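Local coordinates for phosphoacetylglucosamine mutase (Aspergillus lentulus, PDB 5O9X), which interconverts N-acetylglucosamine 6-phosphate and N-acetylglucosamine 1-phosphate, a phosphomutase reaction on the route to UDP-N-acetylglucosamine, at residues A[191-195]-A[427-433]; A[202-208]-A[436-441]; A[320-326]-A[410-414]. The protein carries 1 engineered substitution. One frame throughout, in Å; residues are numbered along the deposited sequence.

How the interactions relate
All three contacts involve helices of domain III, and the first two join it to domain II. Interactions 1 and 2 share helix 428-442, its first turns meeting 191-195 and a later part meeting the loop 202-208; their centres are 15 Å apart. Interaction 3 lies inside domain III, nested in the chain loop that either of the others closes, and it touches interaction 2 where His441 CE1 packs against Cys413 SG at 3.9 Å. Interactions 1 and 3 do not touch, their nearest atoms being about 10 Å apart. Interaction 1 approaches the active site: the Asp427 side chain is about 12 Å from the bound glucose 1,6-bisphosphate.

Interaction 1: A[191-195]-A[427-433]; sequences YYEKL and DAISDML
Tyr191 reaches across to Asp427 with its hydroxyl, the two side chains extending toward one another. The OH donates to Asp427 OD2 at 2.5 Å, a short bond made to the syn lone pair of the carboxylate. OD2 lies at the edge of the phenol ring, in its plane, and ring and carboxylate are turned only 20° apart, so the two flat groups are almost coplanar. With CG anti to the backbone N (chi1 171°), Tyr191 carries its ring across the gap between segment axes 11.8 Å apart. Asp427 divides its carboxylate between two tasks. OD2 takes the tyrosine and also Asn422 ND2, while OD1 turns back to cap the helix through weak bonds from Ile429 N (3.1 Å) and Ser430 N (3.3 Å). These donors, together with the helix N-terminus, would tend to stabilise negative charge on the aspartate.

Leu195 fills in beside this polar link. Its CD1 lies over one face of the Tyr191 ring, toward the rim, whereas CD2 points across to Ile429 CG2 at 4.1 Å and Leu433 CD1 at 4.3 Å. The Leu195 and Ile429 side chains stand roughly square to each other, a loose apolar contact. This is an N-capped helix start tied by a buried tyrosine to a nearly parallel helix (21°), at a junction of domains II and III in the phosphohexomutase fold.

Interaction 2: A[202-208]-A[436-441]; sequences VMRGVKV and EAILAH
Val206 lays both methyls against the His441 imidazole, the two side chains roughly perpendicular. CG2 sits over one ring face, 3.8 Å from the centroid in a CH-pi contact, while CG1 approaches ND1. At the ring edge, NE2 donates to Val202 O at 2.8 Å, nearly straight at 160°; the oxygen stays in the imidazole plane, although the donor is tilted 21° from the carbonyl plane.

Ala440 CB is the central knob, entering a hollow lined by Met203 CE (3.7 Å), Val206 CG2 and the Lys207 carbonyl oxygen (3.5 Å). Met203, folded back on itself by chi2 and chi3 near -70°, brings SD to 3.6 Å from Ala437 CA before CE meets Ala440. Ala437 CB touches both that sulfur and Val202 CG2, and Val208 CG1 rests on Glu436 OE1. A water sits between Lys207 O and Ala440 O. The type II turn from Met203 to Val206 folds the loop so that both its arms face the helix.

Small alanines thus admit the loop closely. The histidine bond places a hydrogen on NE2 and satisfies a carbonyl at the end of helix 188-202; Glu436 OE1 forms a salt bridge with Arg279, and OE2 a hydrogen bond with Tyr292.

Interaction 3: A[320-326]-A[410-414]; sequences LARSAGI and SLECL
Ser323 and Ser410 supply the polar link across the two helices, their OG atoms 2.6 Å apart in a hydrogen bond that either hydroxyl could donate. Ser323 OG stands anti to its own backbone N (chi1 174°), which swings it out from helix 306-324 toward the opposing serine.

The rest is apolar. Leu320 and Leu414 lie side by side, pointing opposite ways, Leu320 CB meeting Leu414 CG at 3.7 Å. The branches of Leu320 part company: CD1 goes to Cys413 SG at 3.8 Å, and CD2 packs beside Ser410 OG. Where the backbones come nearest, Ala324 CB faces Leu411 N and CB, the small side chain allowing a CA separation of 5.1 Å. Beyond the helix end, the Ile326 side chain runs nearly at 90° to that of Leu411, and their CD1 atoms touch (3.7 Å); it also comes near Leu414 CD1.

Gly325, at positive phi, ends the helix in a Schellman motif, and Ile326 N bonds back to Ala321 O at 2.9 Å, turning the isoleucine into the interface. Segment axes 8.6 Å apart, inclined at 140°, make this an obliquely antiparallel helix pair within the alpha/beta fold of domain III.

Interaction 1: A[191-195]-A[427-433]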
ATOM      1  N   TYR A 191      -6.449 -17.353  -4.017  1.00 17.17           N
ATOM      2  CA  TYR A 191      -5.613 -16.146  -4.402  1.00 16.66           C
ATOM      3  C   TYR A 191      -4.562 -16.497  -5.476  1.00 17.89           C
ATOM      4  O   TYR A 191      -4.503 -15.829  -6.520  1.00 18.51           O
ATOM      5  CB  TYR A 191      -4.955 -15.588  -3.138  1.00 16.14           C
ATOM      6  CG  TYR A 191      -3.920 -14.504  -3.367  1.00 14.73           C
ATOM      7  CD1 TYR A 191      -4.324 -13.183  -3.427  1.00 15.92           C
ATOM      8  CD2 TYR A 191      -2.536 -14.821  -3.543  1.00 14.17           C
ATOM      9  CE1 TYR A 191      -3.391 -12.166  -3.628  1.00 16.30           C
ATOM     10  CE2 TYR A 191      -1.595 -13.805  -3.815  1.00 16.22           C
ATOM     11  CZ  TYR A 191      -2.026 -12.506  -3.847  1.00 16.31           C
ATOM     12  OH  TYR A 191      -1.152 -11.478  -4.077  1.00 18.17           O
ATOM     13  N   TYR A 192      -3.804 -17.596  -5.281  1.00 18.58           N
ATOM     14  CA  TYR A 192      -2.759 -17.969  -6.272  1.00 18.87           C
ATOM     15  C   TYR A 192      -3.380 -18.352  -7.618  1.00 19.98           C
ATOM     16  O   TYR A 192      -2.847 -17.963  -8.695  1.00 18.88           O
ATOM     17  CB  TYR A 192      -1.892 -19.146  -5.813  1.00 19.86           C
ATOM     18  CG  TYR A 192      -1.161 -18.862  -4.503  1.00 22.21           C
ATOM     19  CD1 TYR A 192      -0.466 -17.643  -4.323  1.00 21.63           C
ATOM     20  CD2 TYR A 192      -1.208 -19.779  -3.443  1.00 19.22           C
ATOM     21  CE1 TYR A 192       0.182 -17.339  -3.054  1.00 18.02           C
ATOM     22  CE2 TYR A 192      -0.589 -19.514  -2.201  1.00 20.45           C
ATOM     23  CZ  TYR A 192       0.089 -18.311  -2.021  1.00 18.01           C
ATOM     24  OH  TYR A 192       0.689 -18.060  -0.822  1.00 17.48           O
ATOM     25  N   GLU A 193      -4.503 -19.085  -7.544  1.00 18.04           N
ATOM     26  CA  GLU A 193      -5.221 -19.552  -8.751  1.00 22.36           C
ATOM     27  C   GLU A 193      -5.709 -18.358  -9.588  1.00 21.71           C
ATOM     28  O   GLU A 193      -5.599 -18.338 -10.845  1.00 19.45           O
ATOM     29  CB  GLU A 193      -6.410 -20.422  -8.299  1.00 21.55           C
ATOM     30  CG  GLU A 193      -5.897 -21.764  -7.846  1.00 24.23           C
ATOM     31  CD  GLU A 193      -6.994 -22.696  -7.325  1.00 29.12           C
ATOM     32  OE1 GLU A 193      -8.102 -22.204  -7.005  1.00 30.92           O
ATOM     33  OE2 GLU A 193      -6.725 -23.925  -7.266  1.00 28.06           O
ATOM     34  N   LYS A 194      -6.265 -17.364  -8.905  1.00 22.77           N
ATOM     35  CA  LYS A 194      -6.779 -16.169  -9.613  1.00 21.14           C
ATOM     36  C   LYS A 194      -5.667 -15.380 -10.273  1.00 21.56           C
ATOM     37  O   LYS A 194      -5.783 -14.999 -11.466  1.00 19.96           O
ATOM     38  CB  LYS A 194      -7.540 -15.257  -8.657  1.00 23.97           C
ATOM     39  CG  LYS A 194      -8.334 -14.133  -9.366  1.00 27.27           C
ATOM     40  CD  LYS A 194      -8.820 -13.166  -8.270  1.00 30.40           C
ATOM     41  CE  LYS A 194      -9.554 -11.942  -8.835  1.00 33.82           C
ATOM     42  NZ  LYS A 194     -10.810 -12.374  -9.466  1.00 32.39           N
ATOM     43  N   LEU A 195      -4.605 -15.091  -9.509  1.00 19.40           N
ATOM     44  CA  LEU A 195      -3.443 -14.393 -10.092  1.00 19.11           C
ATOM     45  C   LEU A 195      -2.870 -15.185 -11.256  1.00 19.62           C
ATOM     46  O   LEU A 195      -2.651 -14.624 -12.394  1.00 20.84           O
ATOM     47  CB  LEU A 195      -2.374 -14.098  -9.029  1.00 20.30           C
ATOM     48  CG  LEU A 195      -2.484 -12.761  -8.301  1.00 24.84           C
ATOM     49  CD1 LEU A 195      -3.659 -12.828  -7.369  1.00 27.86           C
ATOM     50  CD2 LEU A 195      -1.182 -12.637  -7.470  1.00 20.30           C
ATOM     51  N   ASP A 427      -1.765  -4.442  -4.701  1.00 23.72           N
ATOM     52  CA  ASP A 427      -1.148  -5.723  -4.335  1.00 20.25           C
ATOM     53  C   ASP A 427       0.203  -5.754  -5.025  1.00 19.62           C
ATOM     54  O   ASP A 427       0.243  -5.863  -6.240  1.00 20.96           O
ATOM     55  CB  ASP A 427      -2.107  -6.857  -4.780  1.00 18.25           C
ATOM     56  CG  ASP A 427      -1.484  -8.240  -4.651  1.00 19.71           C
ATOM     57  OD1 ASP A 427      -0.267  -8.329  -4.436  1.00 19.20           O
ATOM     58  OD2 ASP A 427      -2.187  -9.258  -4.769  1.00 22.41           O
ATOM     59  N   ALA A 428       1.308  -5.664  -4.280  1.00 19.11           N
ATOM     60  CA  ALA A 428       2.645  -5.657  -4.855  1.00 20.58           C
ATOM     61  C   ALA A 428       3.004  -6.823  -5.798  1.00 20.63           C
ATOM     62  O   ALA A 428       3.638  -6.624  -6.854  1.00 19.57           O
ATOM     63  CB  ALA A 428       3.714  -5.499  -3.800  1.00 20.54           C
ATOM     64  N   ILE A 429       2.601  -8.041  -5.440  1.00 17.51           N
ATOM     65  CA  ILE A 429       2.980  -9.153  -6.283  1.00 16.99           C
ATOM     66  C   ILE A 429       2.163  -9.154  -7.570  1.00 17.91           C
ATOM     67  O   ILE A 429       2.710  -9.510  -8.616  1.00 18.68           O
ATOM     68  CB  ILE A 429       2.797 -10.468  -5.501  1.00 17.06           C
ATOM     69  CG1 ILE A 429       3.899 -10.524  -4.395  1.00 18.11           C
ATOM     70  CG2 ILE A 429       2.694 -11.681  -6.471  1.00 15.06           C
ATOM     71  CD1 ILE A 429       3.842 -11.707  -3.429  1.00 16.08           C
ATOM     72  N   SER A 430       0.859  -8.784  -7.503  1.00 16.97           N
ATOM     73  CA  SER A 430       0.037  -8.637  -8.728  1.00 19.72           C
ATOM     74  C   SER A 430       0.602  -7.485  -9.614  1.00 18.44           C
ATOM     75  O   SER A 430       0.698  -7.621 -10.830  1.00 15.01           O
ATOM     76  CB  SER A 430      -1.424  -8.369  -8.235  1.00 27.71           C
ATOM     77  OG  SER A 430      -2.168  -7.638  -9.168  1.00 39.07           O
ATOM     78  N   ASP A 431       1.011  -6.374  -8.981  1.00 16.81           N
ATOM     79  CA  ASP A 431       1.734  -5.273  -9.676  1.00 17.86           C
ATOM     80  C   ASP A 431       3.037  -5.745 -10.324  1.00 17.31           C
ATOM     81  O   ASP A 431       3.370  -5.342 -11.449  1.00 17.89           O
ATOM     82  CB  ASP A 431       2.035  -4.112  -8.765  1.00 18.98           C
ATOM     83  CG  ASP A 431       0.796  -3.383  -8.278  1.00 20.36           C
ATOM     84  OD1 ASP A 431      -0.312  -3.482  -8.861  1.00 18.87           O
ATOM     85  OD2 ASP A 431       0.955  -2.655  -7.246  1.00 20.24           O
ATOM     86  N   MET A 432       3.781  -6.589  -9.645  1.00 16.26           N
ATOM     87  CA  MET A 432       4.958  -7.194 -10.280  1.00 16.94           C
ATOM     88  C   MET A 432       4.565  -7.991 -11.563  1.00 18.29           C
ATOM     89  O   MET A 432       5.199  -7.819 -12.614  1.00 17.19           O
ATOM     90  CB  MET A 432       5.554  -8.130  -9.294  1.00 18.93           C
ATOM     91  CG  MET A 432       6.939  -8.621  -9.530  1.00 26.27           C
ATOM     92  SD  MET A 432       6.985 -10.402  -9.124  1.00 52.70           S
ATOM     93  CE  MET A 432       6.414 -10.741 -10.854  1.00 20.40           C
ATOM     94  N   LEU A 433       3.508  -8.841 -11.497  1.00 16.07           N
ATOM     95  CA  LEU A 433       3.152  -9.586 -12.727  1.00 17.08           C
ATOM     96  C   LEU A 433       2.680  -8.586 -13.823  1.00 17.36           C
ATOM     97  O   LEU A 433       2.889  -8.792 -15.024  1.00 15.03           O
ATOM     98  CB  LEU A 433       1.984 -10.582 -12.422  1.00 17.69           C
ATOM     99  CG  LEU A 433       2.368 -11.743 -11.438  1.00 19.03           C
ATOM    100  CD1 LEU A 433       1.105 -12.555 -11.070  1.00 18.89           C
ATOM    101  CD2 LEU A 433       3.465 -12.647 -12.051  1.00 17.83           C
TER

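Interaction 2: A[202-208]-A[436-441]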
ATOM      1  N   VAL A 202      -3.384 -12.570 -19.708  1.00 21.30           N
ATOM      2  CA  VAL A 202      -2.672 -11.354 -20.122  1.00 21.60           C
ATOM      3  C   VAL A 202      -1.432 -11.712 -20.944  1.00 20.55           C
ATOM      4  O   VAL A 202      -1.106 -10.945 -21.832  1.00 25.33           O
ATOM      5  CB  VAL A 202      -2.293 -10.354 -18.996  1.00 23.58           C
ATOM      6  CG1 VAL A 202      -3.441 -10.012 -18.064  1.00 28.84           C
ATOM      7  CG2 VAL A 202      -1.128 -10.799 -18.187  1.00 23.72           C
ATOM      8  N   MET A 203      -0.773 -12.846 -20.699  1.00 18.45           N
ATOM      9  CA  MET A 203       0.468 -13.149 -21.370  1.00 18.92           C
ATOM     10  C   MET A 203       0.264 -13.788 -22.767  1.00 24.46           C
ATOM     11  O   MET A 203       1.239 -14.132 -23.403  1.00 21.63           O
ATOM     12  CB  MET A 203       1.415 -14.035 -20.548  1.00 20.89           C
ATOM     13  CG  MET A 203       1.999 -13.295 -19.284  1.00 19.55           C
ATOM     14  SD  MET A 203       3.067 -11.930 -19.877  1.00 19.04           S
ATOM     15  CE  MET A 203       4.500 -12.769 -20.581  1.00 17.04           C
ATOM     16  N   ARG A 204      -0.975 -14.040 -23.177  1.00 23.83           N
ATOM     17  CA  ARG A 204      -1.206 -14.839 -24.432  1.00 29.75           C
ATOM     18  C   ARG A 204      -0.409 -14.168 -25.582  1.00 28.11           C
ATOM     19  O   ARG A 204      -0.552 -12.952 -25.844  1.00 24.84           O
ATOM     20  CB  ARG A 204      -2.692 -14.961 -24.787  1.00 31.70           C
ATOM     21  CG  ARG A 204      -2.931 -15.683 -26.134  1.00 43.03           C
ATOM     22  CD  ARG A 204      -4.299 -15.361 -26.771  1.00 50.65           C
ATOM     23  NE  ARG A 204      -5.381 -15.530 -25.792  1.00 56.71           N
ATOM     24  CZ  ARG A 204      -5.939 -16.695 -25.464  1.00 66.92           C
ATOM     25  NH1 ARG A 204      -5.542 -17.835 -26.045  1.00 63.48           N
ATOM     26  NH2 ARG A 204      -6.896 -16.715 -24.537  1.00 67.17           N
ATOM     27  N   GLY A 205       0.522 -14.943 -26.133  1.00 28.59           N
ATOM     28  CA  GLY A 205       1.174 -14.549 -27.361  1.00 31.41           C
ATOM     29  C   GLY A 205       2.484 -13.821 -27.180  1.00 30.87           C
ATOM     30  O   GLY A 205       3.107 -13.484 -28.177  1.00 23.23           O
ATOM     31  N   VAL A 206       2.924 -13.564 -25.932  1.00 22.01           N
ATOM     32  CA  VAL A 206       4.231 -12.871 -25.742  1.00 23.67           C
ATOM     33  C   VAL A 206       5.030 -13.635 -24.697  1.00 24.45           C
ATOM     34  O   VAL A 206       4.493 -14.491 -24.020  1.00 24.33           O
ATOM     35  CB  VAL A 206       3.995 -11.363 -25.285  1.00 21.54           C
ATOM     36  CG1 VAL A 206       3.087 -10.606 -26.287  1.00 21.62           C
ATOM     37  CG2 VAL A 206       3.319 -11.299 -23.914  1.00 20.57           C
ATOM     38  N   LYS A 207       6.268 -13.260 -24.495  1.00 26.07           N
ATOM     39  CA  LYS A 207       7.120 -13.890 -23.493  1.00 25.79           C
ATOM     40  C   LYS A 207       7.958 -12.840 -22.814  1.00 24.84           C
ATOM     41  O   LYS A 207       8.386 -11.867 -23.449  1.00 21.92           O
ATOM     42  CB  LYS A 207       8.084 -14.887 -24.175  1.00 31.58           C
ATOM     43  CG  LYS A 207       7.361 -16.185 -24.608  1.00 34.15           C
ATOM     44  CD  LYS A 207       8.334 -17.354 -24.691  1.00 43.88           C
ATOM     45  CE  LYS A 207       7.707 -18.485 -25.482  1.00 46.42           C
ATOM     46  NZ  LYS A 207       7.832 -19.774 -24.730  1.00 53.86           N
ATOM     47  N   VAL A 208       8.198 -13.053 -21.515  1.00 20.93           N
ATOM     48  CA  VAL A 208       9.155 -12.294 -20.745  1.00 21.02           C
ATOM     49  C   VAL A 208      10.558 -12.626 -21.231  1.00 23.12           C
ATOM     50  O   VAL A 208      10.812 -13.759 -21.566  1.00 22.50           O
ATOM     51  CB  VAL A 208       9.019 -12.715 -19.243  1.00 20.67           C
ATOM     52  CG1 VAL A 208      10.161 -12.175 -18.411  1.00 19.79           C
ATOM     53  CG2 VAL A 208       7.678 -12.196 -18.718  1.00 19.70           C
ATOM     54  N   GLU A 436       5.748  -7.135 -15.425  1.00 15.42           N
ATOM     55  CA  GLU A 436       6.322  -8.197 -16.291  1.00 16.32           C
ATOM     56  C   GLU A 436       5.559  -8.364 -17.628  1.00 15.66           C
ATOM     57  O   GLU A 436       6.207  -8.480 -18.696  1.00 16.73           O
ATOM     58  CB  GLU A 436       6.420  -9.545 -15.544  1.00 16.90           C
ATOM     59  CG  GLU A 436       7.529  -9.527 -14.406  1.00 17.90           C
ATOM     60  CD  GLU A 436       8.920  -9.142 -14.937  1.00 20.16           C
ATOM     61  OE1 GLU A 436       9.370  -9.720 -15.972  1.00 20.83           O
ATOM     62  OE2 GLU A 436       9.572  -8.237 -14.356  1.00 20.05           O
ATOM     63  N   ALA A 437       4.210  -8.409 -17.539  1.00 16.11           N
ATOM     64  CA  ALA A 437       3.365  -8.512 -18.701  1.00 16.48           C
ATOM     65  C   ALA A 437       3.547  -7.291 -19.599  1.00 16.69           C
ATOM     66  O   ALA A 437       3.654  -7.433 -20.835  1.00 16.43           O
ATOM     67  CB  ALA A 437       1.880  -8.636 -18.278  1.00 15.77           C
ATOM     68  N   ILE A 438       3.587  -6.087 -19.008  1.00 16.38           N
ATOM     69  CA  ILE A 438       3.749  -4.908 -19.829  1.00 15.57           C
ATOM     70  C   ILE A 438       5.042  -4.883 -20.602  1.00 15.81           C
ATOM     71  O   ILE A 438       5.064  -4.571 -21.831  1.00 16.42           O
ATOM     72  CB  ILE A 438       3.555  -3.582 -19.038  1.00 14.93           C
ATOM     73  CG1 ILE A 438       2.117  -3.499 -18.494  1.00 16.61           C
ATOM     74  CG2 ILE A 438       3.812  -2.386 -20.034  1.00 14.51           C
ATOM     75  CD1 ILE A 438       1.980  -2.372 -17.427  1.00 17.99           C
ATOM     76  N   LEU A 439       6.154  -5.087 -19.916  1.00 14.59           N
ATOM     77  CA  LEU A 439       7.469  -5.119 -20.614  1.00 14.90           C
ATOM     78  C   LEU A 439       7.489  -6.190 -21.685  1.00 15.99           C
ATOM     79  O   LEU A 439       8.122  -5.978 -22.750  1.00 16.89           O
ATOM     80  CB  LEU A 439       8.610  -5.430 -19.645  1.00 15.05           C
ATOM     81  CG  LEU A 439       8.731  -4.280 -18.608  1.00 18.67           C
ATOM     82  CD1 LEU A 439       9.697  -4.768 -17.507  1.00 17.85           C
ATOM     83  CD2 LEU A 439       9.155  -2.900 -19.183  1.00 17.06           C
ATOM     84  N   ALA A 440       6.840  -7.341 -21.418  1.00 15.40           N
ATOM     85  CA  ALA A 440       6.845  -8.464 -22.395  1.00 16.38           C
ATOM     86  C   ALA A 440       6.052  -7.995 -23.665  1.00 17.85           C
ATOM     87  O   ALA A 440       6.463  -8.305 -24.796  1.00 16.91           O
ATOM     88  CB  ALA A 440       6.165  -9.715 -21.818  1.00 16.54           C
ATOM     89  N   HIS A 441       4.900  -7.310 -23.474  1.00 16.20           N
ATOM     90  CA  HIS A 441       4.132  -6.838 -24.611  1.00 17.85           C
ATOM     91  C   HIS A 441       4.826  -5.717 -25.413  1.00 19.36           C
ATOM     92  O   HIS A 441       4.852  -5.743 -26.655  1.00 15.75           O
ATOM     93  CB  HIS A 441       2.757  -6.333 -24.179  1.00 20.06           C
ATOM     94  CG  HIS A 441       1.774  -7.433 -23.927  1.00 24.81           C
ATOM     95  ND1 HIS A 441       0.929  -7.895 -24.916  1.00 26.02           N
ATOM     96  CD2 HIS A 441       1.524  -8.187 -22.826  1.00 23.02           C
ATOM     97  CE1 HIS A 441       0.168  -8.860 -24.419  1.00 26.43           C
ATOM     98  NE2 HIS A 441       0.521  -9.071 -23.164  1.00 26.55           N
TER
HETATM   99  O   HOH W   1       8.994  -9.191 -24.990  1.00 42.27           O

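Interaction 3: A[320-326]-A[410-414]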
ATOM      1  N   LEU A 320      -3.569   0.077 -25.382  1.00 15.67           N
ATOM      2  CA  LEU A 320      -4.540  -0.995 -25.596  1.00 18.02           C
ATOM      3  C   LEU A 320      -5.946  -0.451 -25.895  1.00 21.81           C
ATOM      4  O   LEU A 320      -6.602  -0.975 -26.787  1.00 20.32           O
ATOM      5  CB  LEU A 320      -4.696  -1.929 -24.371  1.00 17.07           C
ATOM      6  CG  LEU A 320      -3.544  -2.889 -24.114  1.00 18.41           C
ATOM      7  CD1 LEU A 320      -3.841  -3.688 -22.798  1.00 19.10           C
ATOM      8  CD2 LEU A 320      -3.217  -3.824 -25.315  1.00 19.29           C
ATOM      9  N   ALA A 321      -6.363   0.602 -25.159  1.00 18.14           N
ATOM     10  CA  ALA A 321      -7.679   1.205 -25.407  1.00 19.43           C
ATOM     11  C   ALA A 321      -7.759   1.784 -26.819  1.00 20.48           C
ATOM     12  O   ALA A 321      -8.785   1.600 -27.495  1.00 24.87           O
ATOM     13  CB  ALA A 321      -7.986   2.278 -24.364  1.00 18.94           C
ATOM     14  N   ARG A 322      -6.706   2.463 -27.289  1.00 19.71           N
ATOM     15  CA  ARG A 322      -6.678   2.924 -28.652  1.00 23.89           C
ATOM     16  C   ARG A 322      -6.754   1.793 -29.676  1.00 23.75           C
ATOM     17  O   ARG A 322      -7.455   1.869 -30.702  1.00 22.04           O
ATOM     18  CB  ARG A 322      -5.383   3.690 -28.904  1.00 26.42           C
ATOM     19  CG  ARG A 322      -5.341   4.531 -30.167  1.00 34.97           C
ATOM     20  CD  ARG A 322      -4.011   5.338 -30.223  1.00 41.61           C
ATOM     21  NE  ARG A 322      -3.737   6.012 -28.927  1.00 45.45           N
ATOM     22  CZ  ARG A 322      -2.689   5.760 -28.132  1.00 52.82           C
ATOM     23  NH1 ARG A 322      -1.758   4.863 -28.531  1.00 46.47           N
ATOM     24  NH2 ARG A 322      -2.570   6.404 -26.938  1.00 45.08           N
ATOM     25  N   SER A 323      -5.926   0.797 -29.452  1.00 21.72           N
ATOM     26  CA  SER A 323      -5.905  -0.388 -30.309  1.00 25.16           C
ATOM     27  C   SER A 323      -7.279  -1.142 -30.374  1.00 24.77           C
ATOM     28  O   SER A 323      -7.678  -1.664 -31.455  1.00 23.66           O
ATOM     29  CB  SER A 323      -4.741  -1.255 -29.841  1.00 22.59           C
ATOM     30  OG  SER A 323      -4.735  -2.473 -30.518  1.00 31.38           O
ATOM     31  N   ALA A 324      -7.978  -1.202 -29.235  1.00 19.66           N
ATOM     32  CA  ALA A 324      -9.254  -1.854 -29.112  1.00 21.53           C
ATOM     33  C   ALA A 324     -10.420  -0.987 -29.701  1.00 24.14           C
ATOM     34  O   ALA A 324     -11.537  -1.485 -29.780  1.00 27.66           O
ATOM     35  CB  ALA A 324      -9.568  -2.210 -27.644  1.00 20.26           C
ATOM     36  N   GLY A 325     -10.169   0.286 -30.003  1.00 22.37           N
ATOM     37  CA  GLY A 325     -11.099   1.187 -30.685  1.00 25.05           C
ATOM     38  C   GLY A 325     -11.967   1.867 -29.657  1.00 26.02           C
ATOM     39  O   GLY A 325     -13.043   2.402 -29.980  1.00 26.41           O
ATOM     40  N   ILE A 326     -11.493   1.880 -28.409  1.00 24.56           N
ATOM     41  CA  ILE A 326     -12.273   2.430 -27.291  1.00 24.86           C
ATOM     42  C   ILE A 326     -11.617   3.589 -26.457  1.00 25.91           C
ATOM     43  O   ILE A 326     -12.085   3.867 -25.330  1.00 27.50           O
ATOM     44  CB  ILE A 326     -12.852   1.315 -26.352  1.00 26.66           C
ATOM     45  CG1 ILE A 326     -11.742   0.413 -25.718  1.00 27.39           C
ATOM     46  CG2 ILE A 326     -14.023   0.579 -27.061  1.00 27.73           C
ATOM     47  CD1 ILE A 326     -12.252  -0.568 -24.669  1.00 24.61           C
ATOM     48  N   SER A 410      -6.447  -6.765 -28.382  1.00 20.08           N
ATOM     49  CA  SER A 410      -6.235  -5.704 -27.404  1.00 21.88           C
ATOM     50  C   SER A 410      -7.348  -5.649 -26.388  1.00 22.27           C
ATOM     51  O   SER A 410      -7.088  -5.455 -25.165  1.00 24.06           O
ATOM     52  CB  SER A 410      -6.083  -4.390 -28.138  1.00 21.99           C
ATOM     53  OG  SER A 410      -4.760  -4.361 -28.715  1.00 23.06           O
ATOM     54  N   LEU A 411      -8.602  -5.826 -26.851  1.00 20.94           N
ATOM     55  CA  LEU A 411      -9.705  -5.848 -25.911  1.00 20.56           C
ATOM     56  C   LEU A 411      -9.554  -6.995 -24.901  1.00 20.58           C
ATOM     57  O   LEU A 411      -9.721  -6.805 -23.646  1.00 20.65           O
ATOM     58  CB  LEU A 411     -11.086  -5.879 -26.628  1.00 22.02           C
ATOM     59  CG  LEU A 411     -12.290  -5.711 -25.662  1.00 23.83           C
ATOM     60  CD1 LEU A 411     -12.423  -4.235 -25.257  1.00 22.90           C
ATOM     61  CD2 LEU A 411     -13.569  -6.101 -26.387  1.00 27.83           C
ATOM     62  N   GLU A 412      -9.197  -8.180 -25.391  1.00 20.79           N
ATOM     63  CA  GLU A 412      -9.017  -9.330 -24.520  1.00 23.59           C
ATOM     64  C   GLU A 412      -7.854  -9.110 -23.537  1.00 24.08           C
ATOM     65  O   GLU A 412      -7.928  -9.564 -22.420  1.00 20.69           O
ATOM     66  CB  GLU A 412      -8.758 -10.631 -25.332  1.00 32.39           C
ATOM     67  CG  GLU A 412     -10.102 -11.316 -25.711  1.00 44.35           C
ATOM     68  CD  GLU A 412      -9.989 -12.407 -26.796  1.00 50.32           C
ATOM     69  OE1 GLU A 412      -9.168 -13.350 -26.633  1.00 60.20           O
ATOM     70  OE2 GLU A 412     -10.727 -12.325 -27.822  1.00 48.30           O
ATOM     71  N   CYS A 413      -6.782  -8.452 -23.995  1.00 22.92           N
ATOM     72  CA  CYS A 413      -5.667  -8.139 -23.083  1.00 23.13           C
ATOM     73  C   CYS A 413      -6.199  -7.208 -21.986  1.00 22.36           C
ATOM     74  O   CYS A 413      -5.972  -7.442 -20.811  1.00 26.45           O
ATOM     75  CB  CYS A 413      -4.509  -7.519 -23.894  1.00 23.74           C
ATOM     76  SG  CYS A 413      -3.038  -7.397 -22.854  1.00 27.99           S
ATOM     77  N   LEU A 414      -6.980  -6.189 -22.331  1.00 21.68           N
ATOM     78  CA  LEU A 414      -7.528  -5.311 -21.288  1.00 22.82           C
ATOM     79  C   LEU A 414      -8.391  -6.034 -20.302  1.00 22.42           C
ATOM     80  O   LEU A 414      -8.328  -5.781 -19.090  1.00 20.16           O
ATOM     81  CB  LEU A 414      -8.358  -4.154 -21.883  1.00 25.29           C
ATOM     82  CG  LEU A 414      -7.637  -2.927 -22.342  1.00 30.60           C
ATOM     83  CD1 LEU A 414      -8.621  -2.109 -23.161  1.00 29.83           C
ATOM     84  CD2 LEU A 414      -7.109  -2.134 -21.119  1.00 28.40           C
TER